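Local coordinates for protein oxidoreductase, Gfo/Idh/MocA family (Vibrio cholerae, PDB 1XEA) that probably acts as a nucleotide-dependent oxidoreductase of the Gfo/Idh/MocA family, using an NAD(P)-type cofactor bound in a Rossmann-fold domain, at residues E29-T34 and Y62-V67; T162-D167 and A301-I306. All coordinates share one frame; numbering follows the deposited sequence.

Interaction 1. Residues E29-T34 and Y62-V67; sequences ELVLCT and YGVDAV
Tyr62 OH makes a weak hydrogen bond to Thr52 O, outside the two segments, while the ring that carries it lies against Val31. Between 29-34 and 62-67 themselves there is no hydrogen bond. Everything that meets is carbon, and Val31 is at the centre of it. Its CG1 sits over one face of the Tyr62 ring, 3.9 Å above the plane and displaced from the ring centre. The closest ring atom is CD1 of Tyr62, 4.0 Å from CG1 of Val31. From the ring centroid of Tyr62 to CG1 of Val31 is 4.3 Å, at 23° from the ring normal, which makes this a CH-pi contact. The other methyl, Val31 CG2, serves a second partner and lies 4.1 Å from Val64 CG1. The division follows from the first torsion of Val31 (chi1 -176°). CG1 is anti to the backbone N and reaches the ring, while CG2 is anti to the carbonyl carbon and faces Val64.

Val31, on edge strand 28-33, meets the chain just before strand 66-69. Strand 3-8 lies between these two strands, an order characteristic of the parallel sheet of a Rossmann-type domain. Val31 also touches Lys4, Val64 touches Ala6, and Ala51 packs on both Val31 and Tyr62. Lys4 NZ forms a salt bridge with Glu29 OE1, and its backbone N is hydrogen-bonded to Asp65 OD2. The direct contact is therefore apolar and sets no hydrogen-bond register, while these polar ties run through the strand between.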
# COMPACT_ATOMS: atom_id res chain seq x y z
N GLU A 29 1.03 -34.57 -26.59
CA GLU A 29 -0.11 -35.47 -26.47
C GLU A 29 -0.08 -35.97 -25.04
O GLU A 29 0.97 -36.33 -24.52
CB GLU A 29 0.01 -36.63 -27.48
CG GLU A 29 -1.12 -37.67 -27.39
CD GLU A 29 -1.26 -38.52 -28.66
OE1 GLU A 29 -1.96 -39.56 -28.62
OE2 GLU A 29 -0.68 -38.13 -29.71
N LEU A 30 -1.24 -35.95 -24.40
CA LEU A 30 -1.35 -36.39 -23.02
C LEU A 30 -1.91 -37.80 -22.88
O LEU A 30 -2.66 -38.28 -23.73
CB LEU A 30 -2.22 -35.42 -22.22
CG LEU A 30 -1.52 -34.36 -21.38
CD1 LEU A 30 -2.55 -33.40 -20.82
CD2 LEU A 30 -0.73 -35.03 -20.25
N VAL A 31 -1.53 -38.45 -21.79
CA VAL A 31 -2.00 -39.80 -21.51
C VAL A 31 -2.37 -39.83 -20.03
O VAL A 31 -1.51 -40.05 -19.18
CB VAL A 31 -0.90 -40.86 -21.82
CG1 VAL A 31 -1.46 -42.24 -21.59
CG2 VAL A 31 -0.41 -40.71 -23.26
N LEU A 32 -3.64 -39.61 -19.73
CA LEU A 32 -4.08 -39.61 -18.34
C LEU A 32 -4.07 -40.99 -17.72
O LEU A 32 -4.35 -42.00 -18.37
CB LEU A 32 -5.47 -38.98 -18.21
CG LEU A 32 -5.57 -37.51 -18.63
CD1 LEU A 32 -6.94 -36.99 -18.29
CD2 LEU A 32 -4.50 -36.68 -17.92
N CYS A 33 -3.72 -41.03 -16.44
CA CYS A 33 -3.67 -42.28 -15.70
C CYS A 33 -3.87 -42.05 -14.21
O CYS A 33 -3.20 -41.22 -13.60
CB CYS A 33 -2.32 -42.95 -15.91
SG CYS A 33 -2.07 -44.33 -14.80
N THR A 34 -4.78 -42.81 -13.63
CA THR A 34 -5.05 -42.68 -12.22
C THR A 34 -5.87 -43.87 -11.73
O THR A 34 -6.57 -44.51 -12.52
CB THR A 34 -5.77 -41.34 -11.92
OG1 THR A 34 -5.93 -41.17 -10.50
CG2 THR A 34 -7.12 -41.29 -12.60
N TYR A 62 1.35 -46.82 -24.93
CA TYR A 62 1.25 -45.69 -25.84
C TYR A 62 2.60 -45.11 -26.26
O TYR A 62 2.67 -44.14 -27.03
CB TYR A 62 0.39 -44.61 -25.19
CG TYR A 62 -0.90 -45.14 -24.62
CD1 TYR A 62 -0.95 -45.74 -23.37
CD2 TYR A 62 -2.09 -45.06 -25.35
CE1 TYR A 62 -2.14 -46.24 -22.85
CE2 TYR A 62 -3.29 -45.56 -24.84
CZ TYR A 62 -3.32 -46.14 -23.59
OH TYR A 62 -4.51 -46.62 -23.10
N GLY A 63 3.68 -45.71 -25.76
CA GLY A 63 5.01 -45.24 -26.10
C GLY A 63 5.23 -43.77 -25.78
O GLY A 63 5.48 -42.96 -26.68
N VAL A 64 5.12 -43.45 -24.49
CA VAL A 64 5.29 -42.09 -23.99
C VAL A 64 6.76 -41.68 -23.97
O VAL A 64 7.64 -42.53 -23.89
CB VAL A 64 4.73 -41.96 -22.57
CG1 VAL A 64 3.25 -42.33 -22.56
CG2 VAL A 64 5.51 -42.86 -21.63
N ASP A 65 7.01 -40.38 -24.05
CA ASP A 65 8.36 -39.85 -24.03
C ASP A 65 8.82 -39.49 -22.63
O ASP A 65 10.01 -39.28 -22.38
CB ASP A 65 8.44 -38.63 -24.95
CG ASP A 65 8.27 -39.00 -26.41
OD1 ASP A 65 9.19 -39.63 -26.97
OD2 ASP A 65 7.20 -38.66 -26.98
N ALA A 66 7.86 -39.42 -21.71
CA ALA A 66 8.14 -39.10 -20.32
C ALA A 66 6.86 -39.21 -19.48
O ALA A 66 5.75 -39.19 -20.02
CB ALA A 66 8.73 -37.69 -20.22
N VAL A 67 7.03 -39.33 -18.16
CA VAL A 67 5.91 -39.42 -17.23
C VAL A 67 6.04 -38.38 -16.11
O VAL A 67 7.14 -38.01 -15.71
CB VAL A 67 5.84 -40.82 -16.57
CG1 VAL A 67 5.57 -41.88 -17.62
CG2 VAL A 67 7.12 -41.13 -15.83

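Interaction 2. Residues T162-D167 and A301-I306; sequences TFVFDD and AICQQI
An antiparallel helix pair brings 162-167, on helix 160-175, against 301-306, on the long C-terminal helix 286-311. The axes of these two segments come within 9.9 Å and their directions differ by 173°. Cys303 is the residue that reaches across. Its SG points into the side chain of Val164, 3.6 Å from Val164 CB, and both methyls of Val164 also lie close to it. Chi1 of -83° sets the sulfur anti to the carbonyl carbon of Cys303, where it meets both Val164 and the edge of the Phe165 ring. It lies near the ring plane, 3.8 Å from Phe165 CE1, and its direction from the centroid is 85° off the normal. This is a sulfur-aromatic contact at the rim, not over a face. Val164 CG2 also meets Ile302 CG2 at 4.4 Å, a looser apolar touch one residue before the cysteine.

No hydrogen bond joins 162-167 to 301-306, and all four touching residues are buried. Helix 160-175 widens into a pi-type turn at 164-167, which includes both Val164 and Phe165. Ala299 of the C-terminal helix packs on both Val164 and Phe165, which extends the interface by about a turn. Ile302 also packs on Phe168 and Leu172, and on Val202 of strand 196-206. Phe163 touches the same strand through Leu197 and Leu200. The pair thus lies beside the large mixed sheet, as expected for the C-terminal part of a Gfo/Idh/MocA protein, where helices pack against an open sheet; the arrangement itself is a near-antiparallel helix packing with a cysteine at its centre.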
# COMPACT_ATOMS: atom_id res chain seq x y z
N THR A 162 5.07 -33.86 7.81
CA THR A 162 4.26 -33.20 6.79
C THR A 162 4.64 -31.74 6.63
O THR A 162 4.89 -31.27 5.52
CB THR A 162 2.78 -33.26 7.14
OG1 THR A 162 2.40 -34.62 7.36
CG2 THR A 162 1.95 -32.69 6.01
N PHE A 163 4.67 -31.03 7.74
CA PHE A 163 5.01 -29.61 7.76
C PHE A 163 6.29 -29.34 6.97
O PHE A 163 6.33 -28.43 6.15
CB PHE A 163 5.18 -29.17 9.21
CG PHE A 163 5.42 -27.69 9.39
CD1 PHE A 163 4.47 -26.90 10.02
CD2 PHE A 163 6.65 -27.13 9.07
CE1 PHE A 163 4.73 -25.57 10.33
CE2 PHE A 163 6.91 -25.80 9.38
CZ PHE A 163 5.95 -25.02 10.01
N VAL A 164 7.32 -30.14 7.20
CA VAL A 164 8.57 -29.93 6.51
C VAL A 164 8.62 -30.45 5.09
O VAL A 164 8.89 -29.69 4.16
CB VAL A 164 9.76 -30.54 7.28
CG1 VAL A 164 11.06 -30.27 6.54
CG2 VAL A 164 9.84 -29.94 8.68
N PHE A 165 8.37 -31.73 4.90
CA PHE A 165 8.44 -32.26 3.55
C PHE A 165 7.37 -31.80 2.58
O PHE A 165 7.62 -31.68 1.38
CB PHE A 165 8.49 -33.79 3.58
CG PHE A 165 9.87 -34.34 3.81
CD1 PHE A 165 10.43 -34.35 5.08
CD2 PHE A 165 10.62 -34.82 2.75
CE1 PHE A 165 11.72 -34.82 5.29
CE2 PHE A 165 11.91 -35.29 2.95
CZ PHE A 165 12.46 -35.29 4.23
N ASP A 166 6.17 -31.52 3.07
CA ASP A 166 5.11 -31.09 2.17
C ASP A 166 4.84 -29.59 2.12
O ASP A 166 3.98 -29.13 1.37
CB ASP A 166 3.82 -31.84 2.50
CG ASP A 166 3.98 -33.34 2.41
OD1 ASP A 166 4.30 -33.84 1.30
OD2 ASP A 166 3.79 -34.02 3.44
N ASP A 167 5.59 -28.81 2.90
CA ASP A 167 5.36 -27.38 2.93
C ASP A 167 6.63 -26.55 3.01
O ASP A 167 7.04 -25.93 2.03
CB ASP A 167 4.45 -27.05 4.11
CG ASP A 167 3.49 -25.92 3.81
OD1 ASP A 167 3.45 -25.46 2.65
OD2 ASP A 167 2.77 -25.50 4.74
N ALA A 301 17.33 -33.60 7.74
CA ALA A 301 18.10 -33.13 8.89
C ALA A 301 17.23 -32.31 9.82
O ALA A 301 17.23 -32.52 11.03
CB ALA A 301 19.27 -32.30 8.41
N ILE A 302 16.48 -31.37 9.25
CA ILE A 302 15.61 -30.52 10.05
C ILE A 302 14.60 -31.34 10.84
O ILE A 302 14.42 -31.12 12.04
CB ILE A 302 14.89 -29.48 9.16
CG1 ILE A 302 15.94 -28.55 8.53
CG2 ILE A 302 13.87 -28.70 9.98
CD1 ILE A 302 15.41 -27.60 7.48
N CYS A 303 13.95 -32.29 10.17
CA CYS A 303 12.95 -33.14 10.81
C CYS A 303 13.49 -33.90 12.01
O CYS A 303 12.86 -33.96 13.06
CB CYS A 303 12.40 -34.15 9.81
SG CYS A 303 11.09 -33.50 8.79
N GLN A 304 14.67 -34.48 11.83
CA GLN A 304 15.30 -35.24 12.89
C GLN A 304 15.66 -34.41 14.10
O GLN A 304 15.20 -34.70 15.20
CB GLN A 304 16.53 -35.96 12.35
CG GLN A 304 16.14 -37.21 11.58
CD GLN A 304 17.33 -37.91 10.98
OE1 GLN A 304 18.28 -38.26 11.69
NE2 GLN A 304 17.29 -38.13 9.68
N GLN A 305 16.47 -33.38 13.92
CA GLN A 305 16.84 -32.57 15.07
C GLN A 305 15.63 -32.11 15.88
O GLN A 305 15.71 -32.00 17.10
CB GLN A 305 17.67 -31.36 14.62
CG GLN A 305 18.28 -30.62 15.80
CD GLN A 305 19.21 -29.49 15.36
OE1 GLN A 305 18.83 -28.62 14.58
NE2 GLN A 305 20.44 -29.50 15.87
N ILE A 306 14.50 -31.85 15.22
CA ILE A 306 13.28 -31.41 15.92
C ILE A 306 12.65 -32.59 16.67
O ILE A 306 12.50 -32.54 17.89
CB ILE A 306 12.23 -30.81 14.93
CG1 ILE A 306 12.79 -29.59 14.21
CG2 ILE A 306 10.99 -30.37 15.70
CD1 ILE A 306 11.87 -29.04 13.13

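Interactions 1 and 2 lie in different parts of the fold. Their centres are 33 Å apart, and their nearest atoms are about 17 Å apart. They share no helix or strand. Interaction 1 lies at the edge of the parallel sheet of the Rossmann-type domain and is only partly buried. Interaction 2 joins two helices beside the mixed sheet, and all four of its touching residues are buried. Neither has a hydrogen bond between its segments, and each involves one aromatic ring. The ring is used differently: a methyl meets a face in 29-34 with 62-67, whereas a sulfur meets an edge in 162-167 with 301-306. Both segments of interaction 1 precede those of interaction 2 in sequence.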